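PDB 4XKY: dihydrodipicolinate synthase from Bacteroides thetaiotaomicron, which probably acts as a Schiff-base aldolase of the DapA family, handling pyruvate either in lysine biosynthesis or, as some relatives do, in cleaving N-acetylneuraminate. Local coordinates for residues I3-G7 with A204-V208; V13-D19 with C272-A278; L27-E32 with N65-A70; H33-G37 with A212-E217. One frame throughout, in Å; residues are numbered along the deposited sequence.

Contact 1. Residues I3-G7 with A204-V208; sequences IPLSG and AHGGV
Two backbone hydrogen bonds tie Gly7 to the chain of His205-Gly207: Gly7 N donates one to His205 O at 2.9 Å, and Gly207 N donates the other to Gly7 O, also at 2.9 Å, approaching nearly in line with that carbonyl (169°). They make the parallel bridge between Gly7 and Gly206 through which the first strand, 7-8, meets the eighth, 206-207, and the (beta/alpha)8 barrel closes. Glycines suit this seam. On Gly206 a beta carbon would run into Gly7 O, and at the backbone angles of Gly7 one would press on the carbonyl oxygen of Ser6. Outside the bridge, the side chain of His205 starts out toward segment 3-7, and its imidazole meets Pro4. Its ND1 is bonded to Met188 N, which fixes the rotation of the ring, and Ser6 OG lies near the ring plane at its edge. Replacing the histidine with an alanine would probably leave Met188 N without its side-chain acceptor and open a gap beside Pro4. That proline, which follows a cis peptide bond, crosses the imidazole at about a right angle, and its CB sits over one face in a CH-pi contact 4.0 Å from the centroid. Pro4 CG comes closest to the ring, 3.5 Å from His205 CD2.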
loop_
_atom_site.group_PDB
_atom_site.type_symbol
_atom_site.label_atom_id
_atom_site.label_comp_id
_atom_site.label_asym_id
_atom_site.label_seq_id
_atom_site.Cartn_x
_atom_site.Cartn_y
_atom_site.Cartn_z
ATOM N N ILE A 3 -7.595 -6.598 37.123
ATOM C CA ILE A 3 -7.890 -5.413 36.347
ATOM C C ILE A 3 -6.980 -4.305 36.862
ATOM O O ILE A 3 -7.046 -3.960 38.032
ATOM C CB ILE A 3 -9.369 -5.006 36.527
ATOM C CG1 ILE A 3 -10.324 -6.182 36.199
ATOM C CG2 ILE A 3 -9.689 -3.766 35.699
ATOM C CD1 ILE A 3 -10.615 -6.426 34.724
ATOM N N PRO A 4 -6.107 -3.747 36.007
ATOM C CA PRO A 4 -5.819 -4.071 34.611
ATOM C C PRO A 4 -4.929 -5.297 34.492
ATOM O O PRO A 4 -4.068 -5.501 35.336
ATOM C CB PRO A 4 -5.061 -2.829 34.114
ATOM C CG PRO A 4 -4.399 -2.295 35.349
ATOM C CD PRO A 4 -5.347 -2.571 36.470
ATOM N N LEU A 5 -5.133 -6.096 33.450
ATOM C CA LEU A 5 -4.240 -7.211 33.159
ATOM C C LEU A 5 -2.870 -6.647 32.797
ATOM O O LEU A 5 -2.737 -5.753 31.934
ATOM C CB LEU A 5 -4.791 -8.092 32.039
ATOM C CG LEU A 5 -3.907 -9.257 31.578
ATOM C CD1 LEU A 5 -3.656 -10.247 32.705
ATOM C CD2 LEU A 5 -4.543 -9.940 30.375
ATOM N N SER A 6 -1.861 -7.157 33.493
ATOM C CA SER A 6 -0.482 -6.663 33.368
ATOM C C SER A 6 0.552 -7.770 33.243
ATOM O O SER A 6 0.266 -8.939 33.487
ATOM C CB SER A 6 -0.137 -5.807 34.578
ATOM O OG SER A 6 -1.093 -4.774 34.703
ATOM N N GLY A 7 1.764 -7.383 32.868
ATOM C CA GLY A 7 2.862 -8.331 32.756
ATOM C C GLY A 7 3.088 -8.950 31.390
ATOM O O GLY A 7 2.915 -8.317 30.349
ATOM N N ALA A 204 2.923 1.350 29.718
ATOM C CA ALA A 204 2.106 0.291 29.127
ATOM C C ALA A 204 1.926 -0.785 30.193
ATOM O O ALA A 204 2.804 -0.952 31.032
ATOM C CB ALA A 204 2.779 -0.293 27.898
ATOM N N HIS A 205 0.816 -1.524 30.169
ATOM C CA HIS A 205 0.576 -2.551 31.210
ATOM C C HIS A 205 1.270 -3.894 31.019
ATOM O O HIS A 205 1.541 -4.599 32.005
ATOM C CB HIS A 205 -0.910 -2.812 31.366
ATOM C CG HIS A 205 -1.657 -1.631 31.888
ATOM N ND1 HIS A 205 -2.230 -0.691 31.061
ATOM C CD2 HIS A 205 -1.874 -1.204 33.153
ATOM C CE1 HIS A 205 -2.797 0.248 31.792
ATOM N NE2 HIS A 205 -2.599 -0.044 33.066
ATOM N N GLY A 206 1.509 -4.268 29.763
ATOM C CA GLY A 206 2.108 -5.555 29.455
ATOM C C GLY A 206 2.539 -5.776 28.022
ATOM O O GLY A 206 2.411 -4.903 27.161
ATOM N N GLY A 207 3.055 -6.976 27.789
ATOM C CA GLY A 207 3.664 -7.359 26.515
ATOM C C GLY A 207 3.099 -8.712 26.137
ATOM O O GLY A 207 3.170 -9.640 26.918
ATOM N N VAL A 208 2.528 -8.819 24.950
ATOM C CA VAL A 208 2.029 -10.087 24.463
ATOM C C VAL A 208 3.155 -10.604 23.575
ATOM O O VAL A 208 3.102 -10.499 22.353
ATOM C CB VAL A 208 0.700 -9.927 23.708
ATOM C CG1 VAL A 208 0.184 -11.275 23.202
ATOM C CG2 VAL A 208 -0.346 -9.274 24.598
#

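Contact 2. Residues V13-D19 with C272-A278; sequences VTPLLDD and CSDYVAA
Ser273 and Leu16 join two loops of the TIM-barrel enzyme: 13-19, which follows the first barrel strand, and 272-278, which links helices 257-268 and 285-298. Among the hydrogen bonds, Ser273 OG donates to Leu16 O at 2.6 Å, nearly straight on to the carbonyl (171°). The same hydroxyl accepts from Tyr275 N at 3.0 Å, which makes an ST turn; a serine serves both with one small group. Asp19 OD1 receives Ala278 N at 2.8 Å, with the donor standing 43° out of the carboxylate plane. A bridge is made by a water that accepts from Leu16 N and donates to Ser273 O and Tyr275 O; the latter is also bonded to Lys263 NZ.

The aromatic contact belongs to Tyr275. With CG anti to the backbone N (chi1 -163°), its ring extends beside Asp18, whose CA lies over one face, 3.9 Å from the centroid, in a CH-pi contact. Tyr275 OH lies 3.3 Å from Asp19 OD1, at best a weak hydrogen bond. A serine in place of the tyrosine would probably leave Asp18 CA without the surface it rests on.

In the apolar contacts Leu16 CD1 meets Ala277 CB at 3.8 Å. Val13 lies about 4 Å, side chain to side chain, from Thr48, predicted to bind pyruvate. Cys272 packs CB and SG on Pro15 CB, and SG also meets Val13 CG2 at 4.2 Å.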
loop_
_atom_site.group_PDB
_atom_site.type_symbol
_atom_site.label_atom_id
_atom_site.label_comp_id
_atom_site.label_asym_id
_atom_site.label_seq_id
_atom_site.Cartn_x
_atom_site.Cartn_y
_atom_site.Cartn_z
ATOM N N VAL A 13 2.133 -20.532 20.767
ATOM C CA VAL A 13 2.097 -21.287 19.532
ATOM C C VAL A 13 1.019 -22.356 19.698
ATOM O O VAL A 13 0.650 -22.712 20.835
ATOM C CB VAL A 13 3.468 -21.922 19.167
ATOM C CG1 VAL A 13 4.533 -20.853 18.979
ATOM C CG2 VAL A 13 3.946 -22.888 20.218
ATOM N N THR A 14 0.467 -22.799 18.569
ATOM C CA THR A 14 -0.461 -23.911 18.533
ATOM C C THR A 14 0.423 -25.080 18.114
ATOM O O THR A 14 0.773 -25.199 16.955
ATOM C CB THR A 14 -1.631 -23.665 17.546
ATOM O OG1 THR A 14 -2.357 -22.470 17.920
ATOM C CG2 THR A 14 -2.586 -24.864 17.536
ATOM N N PRO A 15 0.859 -25.907 19.075
ATOM C CA PRO A 15 1.747 -27.026 18.715
ATOM C C PRO A 15 0.981 -28.080 17.958
ATOM O O PRO A 15 -0.160 -28.389 18.315
ATOM C CB PRO A 15 2.251 -27.557 20.048
ATOM C CG PRO A 15 1.615 -26.746 21.118
ATOM C CD PRO A 15 0.553 -25.868 20.510
ATOM N N LEU A 16 1.603 -28.569 16.893
ATOM C CA LEU A 16 1.000 -29.480 15.935
ATOM C C LEU A 16 1.827 -30.743 15.743
ATOM O O LEU A 16 3.066 -30.701 15.778
ATOM C CB LEU A 16 0.925 -28.775 14.597
ATOM C CG LEU A 16 0.111 -27.493 14.599
ATOM C CD1 LEU A 16 0.198 -26.914 13.196
ATOM C CD2 LEU A 16 -1.339 -27.775 15.011
ATOM N N LEU A 17 1.153 -31.868 15.543
ATOM C CA LEU A 17 1.822 -33.087 15.044
ATOM C C LEU A 17 1.714 -33.179 13.536
ATOM O O LEU A 17 2.497 -33.853 12.886
ATOM C CB LEU A 17 1.202 -34.345 15.676
ATOM C CG LEU A 17 1.367 -34.470 17.192
ATOM C CD1 LEU A 17 0.777 -35.796 17.698
ATOM C CD2 LEU A 17 2.850 -34.417 17.562
ATOM N N ASP A 18 0.690 -32.538 12.990
ATOM C CA ASP A 18 0.463 -32.516 11.545
ATOM C C ASP A 18 -0.416 -31.309 11.255
ATOM O O ASP A 18 -0.817 -30.619 12.188
ATOM C CB ASP A 18 -0.169 -33.826 11.053
ATOM C CG ASP A 18 0.003 -34.044 9.535
ATOM O OD1 ASP A 18 0.797 -33.334 8.903
ATOM O OD2 ASP A 18 -0.667 -34.923 8.965
ATOM N N ASP A 19 -0.698 -31.054 9.979
ATOM C CA ASP A 19 -1.364 -29.836 9.566
ATOM C C ASP A 19 -2.668 -29.655 10.333
ATOM O O ASP A 19 -3.040 -28.535 10.648
ATOM C CB ASP A 19 -1.666 -29.835 8.063
ATOM C CG ASP A 19 -0.417 -29.912 7.198
ATOM O OD1 ASP A 19 0.489 -29.083 7.320
ATOM O OD2 ASP A 19 -0.337 -30.822 6.368
ATOM N N CYS A 272 8.000 -28.500 22.629
ATOM C CA CYS A 272 6.932 -29.015 21.787
ATOM C C CYS A 272 7.366 -29.237 20.343
ATOM O O CYS A 272 8.482 -28.937 19.963
ATOM C CB CYS A 272 5.696 -28.096 21.853
ATOM S SG CYS A 272 5.937 -26.463 21.119
ATOM N N SER A 273 6.465 -29.811 19.564
ATOM C CA SER A 273 6.713 -30.084 18.164
ATOM C C SER A 273 6.984 -28.793 17.412
ATOM O O SER A 273 6.400 -27.737 17.692
ATOM C CB SER A 273 5.514 -30.770 17.542
ATOM O OG SER A 273 5.677 -30.884 16.145
ATOM N N ASP A 274 7.881 -28.883 16.453
ATOM C CA ASP A 274 8.142 -27.739 15.578
ATOM C C ASP A 274 7.274 -27.735 14.343
ATOM O O ASP A 274 7.460 -26.887 13.455
ATOM C CB ASP A 274 9.621 -27.716 15.154
ATOM C CG ASP A 274 10.103 -29.059 14.612
ATOM O OD1 ASP A 274 9.353 -30.064 14.644
ATOM O OD2 ASP A 274 11.243 -29.110 14.129
ATOM N N TYR A 275 6.327 -28.658 14.239
ATOM C CA TYR A 275 5.554 -28.759 12.980
ATOM C C TYR A 275 4.785 -27.463 12.676
ATOM O O TYR A 275 4.155 -26.893 13.576
ATOM C CB TYR A 275 4.570 -29.956 13.008
ATOM C CG TYR A 275 4.085 -30.323 11.625
ATOM C CD1 TYR A 275 4.791 -31.230 10.848
ATOM C CD2 TYR A 275 2.939 -29.736 11.082
ATOM C CE1 TYR A 275 4.361 -31.558 9.591
ATOM C CE2 TYR A 275 2.525 -30.040 9.809
ATOM C CZ TYR A 275 3.241 -30.966 9.088
ATOM O OH TYR A 275 2.879 -31.330 7.838
ATOM N N VAL A 276 4.810 -27.040 11.406
ATOM C CA VAL A 276 4.133 -25.812 10.945
ATOM C C VAL A 276 3.060 -26.169 9.899
ATOM O O VAL A 276 3.308 -26.965 8.993
ATOM C CB VAL A 276 5.138 -24.817 10.334
ATOM C CG1 VAL A 276 4.430 -23.603 9.760
ATOM C CG2 VAL A 276 6.157 -24.374 11.384
ATOM N N ALA A 277 1.858 -25.597 10.021
ATOM C CA ALA A 277 0.754 -26.034 9.168
ATOM C C ALA A 277 0.930 -25.484 7.764
ATOM O O ALA A 277 1.312 -24.324 7.591
ATOM C CB ALA A 277 -0.571 -25.507 9.698
ATOM N N ALA A 278 0.611 -26.309 6.789
ATOM C CA ALA A 278 0.463 -25.864 5.417
ATOM C C ALA A 278 -0.439 -24.617 5.362
ATOM O O ALA A 278 -1.426 -24.528 6.098
ATOM C CB ALA A 278 -0.137 -26.980 4.579
HETATM O O HOH W 1 4.154 -27.358 16.312
#

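Contact 3. Residues L27-E32 with N65-A70; sequences LQRLIE and NTCRIA
Leu27 and Ile69 meet because of how their first torsions are set. In Leu27, CG is anti to the backbone N (chi1 176°), which carries CD2 over to Ile69 CD1 at 3.9 Å and to Asn65 CB at 3.7 Å. In Ile69 the branches divide the work: CG1 stands beside the backbone N (chi1 -62°) and sends CD1 to the leucine, while CG2 turns to Ile31, 4.1 Å from its CG2. A beta-branched residue can thus meet two residues of the facing helix, Leu27 and, one turn on, Ile31. Ile31 also extends CD1 to Thr66 CG2, 3.9 Å away. The threonine can face apolar neighbours because its hydroxyl is bonded to Met62 O within its own helix. The two segments belong to the first two helices of the barrel's outer layer, 24-36 and 56-70; the axes of segments 27-32 and 65-70 approach to 10.1 Å and cross at -53°. Ile31, Thr66 and Ala70 also rest on strand 42-44, which lies beneath both helices. At the outer margin Arg68 NH2 donates to Asn65 OD1 at 2.8 Å, in the guanidinium plane and on a lone pair of the amide oxygen. Glu32, next to Ile69, has its carboxylate paired with Arg73.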
loop_
_atom_site.group_PDB
_atom_site.type_symbol
_atom_site.label_atom_id
_atom_site.label_comp_id
_atom_site.label_asym_id
_atom_site.label_seq_id
_atom_site.Cartn_x
_atom_site.Cartn_y
_atom_site.Cartn_z
ATOM N N LEU A 27 1.795 -29.180 24.046
ATOM C CA LEU A 27 1.020 -28.077 24.611
ATOM C C LEU A 27 1.031 -28.077 26.147
ATOM O O LEU A 27 1.180 -27.034 26.763
ATOM C CB LEU A 27 -0.405 -28.146 24.112
ATOM C CG LEU A 27 -1.343 -27.112 24.705
ATOM C CD1 LEU A 27 -0.946 -25.713 24.318
ATOM C CD2 LEU A 27 -2.715 -27.424 24.189
ATOM N N GLN A 28 0.874 -29.247 26.757
ATOM C CA GLN A 28 1.014 -29.381 28.211
ATOM C C GLN A 28 2.386 -28.950 28.676
ATOM O O GLN A 28 2.490 -28.151 29.596
ATOM C CB GLN A 28 0.739 -30.808 28.660
ATOM C CG GLN A 28 -0.725 -31.165 28.450
ATOM C CD GLN A 28 -1.070 -32.631 28.642
ATOM O OE1 GLN A 28 -0.202 -33.462 28.920
ATOM N NE2 GLN A 28 -2.361 -32.947 28.516
ATOM N N ARG A 29 3.440 -29.444 28.033
ATOM C CA ARG A 29 4.788 -29.008 28.419
ATOM C C ARG A 29 4.932 -27.501 28.252
ATOM O O ARG A 29 5.524 -26.853 29.109
ATOM C CB ARG A 29 5.901 -29.724 27.650
ATOM C CG ARG A 29 6.240 -31.119 28.166
ATOM C CD ARG A 29 7.456 -31.691 27.442
ATOM N NE ARG A 29 7.149 -31.919 26.027
ATOM C CZ ARG A 29 6.610 -33.031 25.540
ATOM N NH1 ARG A 29 6.335 -34.068 26.334
ATOM N NH2 ARG A 29 6.373 -33.126 24.246
ATOM N N LEU A 30 4.399 -26.949 27.155
ATOM C CA LEU A 30 4.511 -25.506 26.903
ATOM C C LEU A 30 3.841 -24.717 28.010
ATOM O O LEU A 30 4.428 -23.781 28.546
ATOM C CB LEU A 30 3.908 -25.139 25.541
ATOM C CG LEU A 30 3.853 -23.667 25.121
ATOM C CD1 LEU A 30 5.230 -23.034 25.003
ATOM C CD2 LEU A 30 3.095 -23.511 23.811
ATOM N N ILE A 31 2.615 -25.093 28.354
ATOM C CA ILE A 31 1.869 -24.366 29.368
ATOM C C ILE A 31 2.476 -24.482 30.777
ATOM O O ILE A 31 2.501 -23.494 31.507
ATOM C CB ILE A 31 0.374 -24.747 29.366
ATOM C CG1 ILE A 31 -0.291 -24.236 28.082
ATOM C CG2 ILE A 31 -0.340 -24.166 30.594
ATOM C CD1 ILE A 31 -1.629 -24.882 27.808
ATOM N N GLU A 32 2.957 -25.660 31.164
ATOM C CA GLU A 32 3.660 -25.797 32.436
ATOM C C GLU A 32 4.901 -24.901 32.423
ATOM O O GLU A 32 5.179 -24.222 33.386
ATOM C CB GLU A 32 4.059 -27.255 32.720
ATOM C CG GLU A 32 2.895 -28.230 32.955
ATOM C CD GLU A 32 1.952 -27.804 34.072
ATOM O OE1 GLU A 32 2.411 -27.105 35.000
ATOM O OE2 GLU A 32 0.746 -28.144 34.027
ATOM N N ASN A 65 -8.262 -27.760 25.018
ATOM C CA ASN A 65 -7.067 -28.250 25.734
ATOM C C ASN A 65 -6.357 -27.180 26.561
ATOM O O ASN A 65 -5.885 -27.471 27.658
ATOM C CB ASN A 65 -6.065 -28.915 24.785
ATOM C CG ASN A 65 -6.493 -30.294 24.383
ATOM O OD1 ASN A 65 -6.207 -31.274 25.075
ATOM N ND2 ASN A 65 -7.243 -30.379 23.294
ATOM N N THR A 66 -6.245 -25.950 26.043
ATOM C CA THR A 66 -5.551 -24.904 26.809
ATOM C C THR A 66 -6.297 -24.619 28.155
ATOM O O THR A 66 -5.685 -24.505 29.215
ATOM C CB THR A 66 -5.347 -23.619 25.997
ATOM O OG1 THR A 66 -4.505 -23.881 24.868
ATOM C CG2 THR A 66 -4.670 -22.584 26.853
ATOM N N CYS A 67 -7.617 -24.511 28.107
ATOM C CA CYS A 67 -8.385 -24.259 29.331
ATOM C C CYS A 67 -8.294 -25.462 30.268
ATOM O O CYS A 67 -8.086 -25.277 31.453
ATOM C CB CYS A 67 -9.834 -23.944 29.037
ATOM S SG CYS A 67 -10.123 -22.453 28.076
ATOM N N ARG A 68 -8.395 -26.681 29.734
ATOM C CA ARG A 68 -8.275 -27.893 30.552
ATOM C C ARG A 68 -6.944 -27.918 31.288
ATOM O O ARG A 68 -6.890 -28.126 32.507
ATOM C CB ARG A 68 -8.388 -29.165 29.695
ATOM C CG ARG A 68 -8.138 -30.457 30.483
ATOM C CD ARG A 68 -8.211 -31.742 29.659
ATOM N NE ARG A 68 -7.258 -31.715 28.556
ATOM C CZ ARG A 68 -5.948 -31.919 28.665
ATOM N NH1 ARG A 68 -5.377 -32.193 29.831
ATOM N NH2 ARG A 68 -5.202 -31.842 27.579
ATOM N N ILE A 69 -5.870 -27.692 30.539
ATOM C CA ILE A 69 -4.517 -27.839 31.079
ATOM C C ILE A 69 -4.184 -26.732 32.071
ATOM O O ILE A 69 -3.554 -26.980 33.088
ATOM C CB ILE A 69 -3.446 -27.875 29.960
ATOM C CG1 ILE A 69 -3.673 -29.083 29.058
ATOM C CG2 ILE A 69 -2.032 -27.905 30.559
ATOM C CD1 ILE A 69 -2.944 -28.995 27.731
ATOM N N ALA A 70 -4.594 -25.509 31.779
ATOM C CA ALA A 70 -4.309 -24.401 32.681
ATOM C C ALA A 70 -4.997 -24.563 34.030
ATOM O O ALA A 70 -4.482 -24.064 35.020
ATOM C CB ALA A 70 -4.736 -23.091 32.068
#

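Contact 4. Residues H33-G37 with A212-E217; sequences HLIAG and ANMFPE. With ACT (acetate ion), chain E.
The imidazole of His33 turns its edge to the carbonyl oxygens of Asn213 and Met214 and one face to Pro216. With CG anti to the backbone N (chi1 168°), the ring leaves its helix and NE2 donates to Met214 O at 2.9 Å, while CD2 lies 3.2 Å from Asn213 O. Met214 O lies in the ring plane, but the donor stands 64° above the carbonyl plane, away from the lone pairs, and the bond is bent. Pro216 crosses the imidazole at about a right angle and lays CG over one face, 4.1 Å from the centroid and 20° off the normal, a CH-pi contact. A histidine suits the place by offering both an N-H edge and a flat surface. Leu34 CD2 reaches Ala212 O at 3.1 Å and Pro216 CB at 4.2 Å. Gly37 lets the chains come close: its CA is 3.9 Å from Pro216 CB, and a beta carbon there would collide with the proline ring. An acetate ion, probably from the crystallisation liquor, accepts from Glu217 N and Leu218 N. The contact joins the first barrel helix, 24-36, to the eighth, 216-227, closing the outer ring of helices, while Met214 packs on helices 231-247 and 257-268.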
loop_
_atom_site.group_PDB
_atom_site.type_symbol
_atom_site.label_atom_id
_atom_site.label_comp_id
_atom_site.label_asym_id
_atom_site.label_seq_id
_atom_site.Cartn_x
_atom_site.Cartn_y
_atom_site.Cartn_z
ATOM N N HIS A 33 5.630 -24.888 31.314
ATOM C CA HIS A 33 6.860 -24.085 31.178
ATOM C C HIS A 33 6.552 -22.585 31.343
ATOM O O HIS A 33 7.289 -21.857 31.999
ATOM C CB HIS A 33 7.465 -24.422 29.810
ATOM C CG HIS A 33 8.563 -23.524 29.339
ATOM N ND1 HIS A 33 9.829 -23.533 29.886
ATOM C CD2 HIS A 33 8.623 -22.689 28.273
ATOM C CE1 HIS A 33 10.607 -22.705 29.214
ATOM N NE2 HIS A 33 9.899 -22.180 28.228
ATOM N N LEU A 34 5.432 -22.131 30.785
ATOM C CA LEU A 34 5.062 -20.726 30.921
ATOM C C LEU A 34 4.645 -20.382 32.342
ATOM O O LEU A 34 5.056 -19.341 32.885
ATOM C CB LEU A 34 3.968 -20.346 29.930
ATOM C CG LEU A 34 4.393 -20.459 28.465
ATOM C CD1 LEU A 34 3.197 -20.242 27.571
ATOM C CD2 LEU A 34 5.466 -19.464 28.111
ATOM N N ILE A 35 3.855 -21.258 32.958
ATOM C CA ILE A 35 3.367 -20.998 34.309
ATOM C C ILE A 35 4.534 -20.904 35.287
ATOM O O ILE A 35 4.647 -19.930 36.029
ATOM C CB ILE A 35 2.381 -22.071 34.771
ATOM C CG1 ILE A 35 1.074 -21.900 34.005
ATOM C CG2 ILE A 35 2.133 -21.968 36.277
ATOM C CD1 ILE A 35 0.058 -22.999 34.203
ATOM N N ALA A 36 5.414 -21.905 35.256
ATOM C CA ALA A 36 6.593 -21.931 36.120
ATOM C C ALA A 36 7.497 -20.750 35.822
ATOM O O ALA A 36 8.266 -20.320 36.673
ATOM C CB ALA A 36 7.370 -23.233 35.944
ATOM N N GLY A 37 7.410 -20.228 34.607
ATOM C CA GLY A 37 8.252 -19.111 34.210
ATOM C C GLY A 37 7.757 -17.758 34.676
ATOM O O GLY A 37 8.410 -16.743 34.413
ATOM N N ALA A 212 8.383 -15.213 24.688
ATOM C CA ALA A 212 8.160 -15.751 26.034
ATOM C C ALA A 212 7.763 -17.233 25.976
ATOM O O ALA A 212 7.853 -17.931 26.984
ATOM C CB ALA A 212 7.135 -14.929 26.806
ATOM N N ASN A 213 7.316 -17.718 24.816
ATOM C CA ASN A 213 7.154 -19.165 24.637
ATOM C C ASN A 213 8.474 -19.905 24.985
ATOM O O ASN A 213 8.448 -20.971 25.573
ATOM C CB ASN A 213 6.724 -19.521 23.206
ATOM C CG ASN A 213 5.222 -19.251 22.920
ATOM O OD1 ASN A 213 4.378 -20.096 23.164
ATOM N ND2 ASN A 213 4.915 -18.112 22.336
ATOM N N MET A 214 9.619 -19.342 24.596
ATOM C CA MET A 214 10.914 -20.016 24.751
ATOM C C MET A 214 11.516 -19.719 26.125
ATOM O O MET A 214 11.965 -20.638 26.802
ATOM C CB MET A 214 11.946 -19.557 23.703
ATOM C CG MET A 214 11.605 -19.802 22.232
ATOM S SD MET A 214 12.879 -19.143 21.124
ATOM C CE MET A 214 12.587 -17.380 21.167
ATOM N N PHE A 215 11.511 -18.435 26.512
ATOM C CA PHE A 215 12.255 -17.930 27.683
ATOM C C PHE A 215 11.365 -17.016 28.507
ATOM O O PHE A 215 11.568 -15.813 28.519
ATOM C CB PHE A 215 13.511 -17.141 27.241
ATOM C CG PHE A 215 14.395 -17.903 26.291
ATOM C CD1 PHE A 215 14.984 -19.093 26.687
ATOM C CD2 PHE A 215 14.634 -17.429 25.008
ATOM C CE1 PHE A 215 15.783 -19.808 25.818
ATOM C CE2 PHE A 215 15.409 -18.138 24.131
ATOM C CZ PHE A 215 15.993 -19.329 24.539
ATOM N N PRO A 216 10.355 -17.579 29.186
ATOM C CA PRO A 216 9.410 -16.725 29.919
ATOM C C PRO A 216 10.103 -15.873 30.980
ATOM O O PRO A 216 9.761 -14.706 31.160
ATOM C CB PRO A 216 8.455 -17.725 30.581
ATOM C CG PRO A 216 9.084 -19.071 30.400
ATOM C CD PRO A 216 9.938 -18.986 29.183
ATOM N N GLU A 217 11.094 -16.436 31.657
ATOM C CA GLU A 217 11.761 -15.699 32.735
ATOM C C GLU A 217 12.479 -14.460 32.267
ATOM O O GLU A 217 12.484 -13.456 32.965
ATOM C CB GLU A 217 12.747 -16.593 33.489
ATOM C CG GLU A 217 12.001 -17.667 34.251
ATOM C CD GLU A 217 12.886 -18.611 35.035
ATOM O OE1 GLU A 217 14.133 -18.474 34.985
ATOM O OE2 GLU A 217 12.313 -19.493 35.711
HETATM C C ACT E . 13.874 -18.747 30.686
HETATM O O ACT E . 12.676 -19.082 30.857
HETATM O OXT ACT E . 14.194 -17.562 30.465
HETATM C CH3 ACT E . 14.986 -19.767 30.744
#

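How the contacts relate
Contacts 1 and 4 both close the barrel, contact 1 between strands 7-8 and 206-207 and contact 4 between helices 24-36 and 216-227; their centres lie 16 Å apart. Contacts 3 and 4 share helix 24-36, where Leu30 CD1 comes within 3.6 Å of Asn213 OD1. That oxygen also takes a weak hydrogen bond from Val13 N of contact 2, while Val13 CG2 touches Leu30 CD2 at 3.7 Å, drawing contacts 2, 3 and 4 together. The side chains of Val13 and Asn213 are each about 4 Å from that of Thr48, a predicted pyruvate-binding residue; Val208 of contact 1 is another, and its neighbour Gly207 is about 8 Å from the side chain of Lys164, the predicted Schiff-base residue.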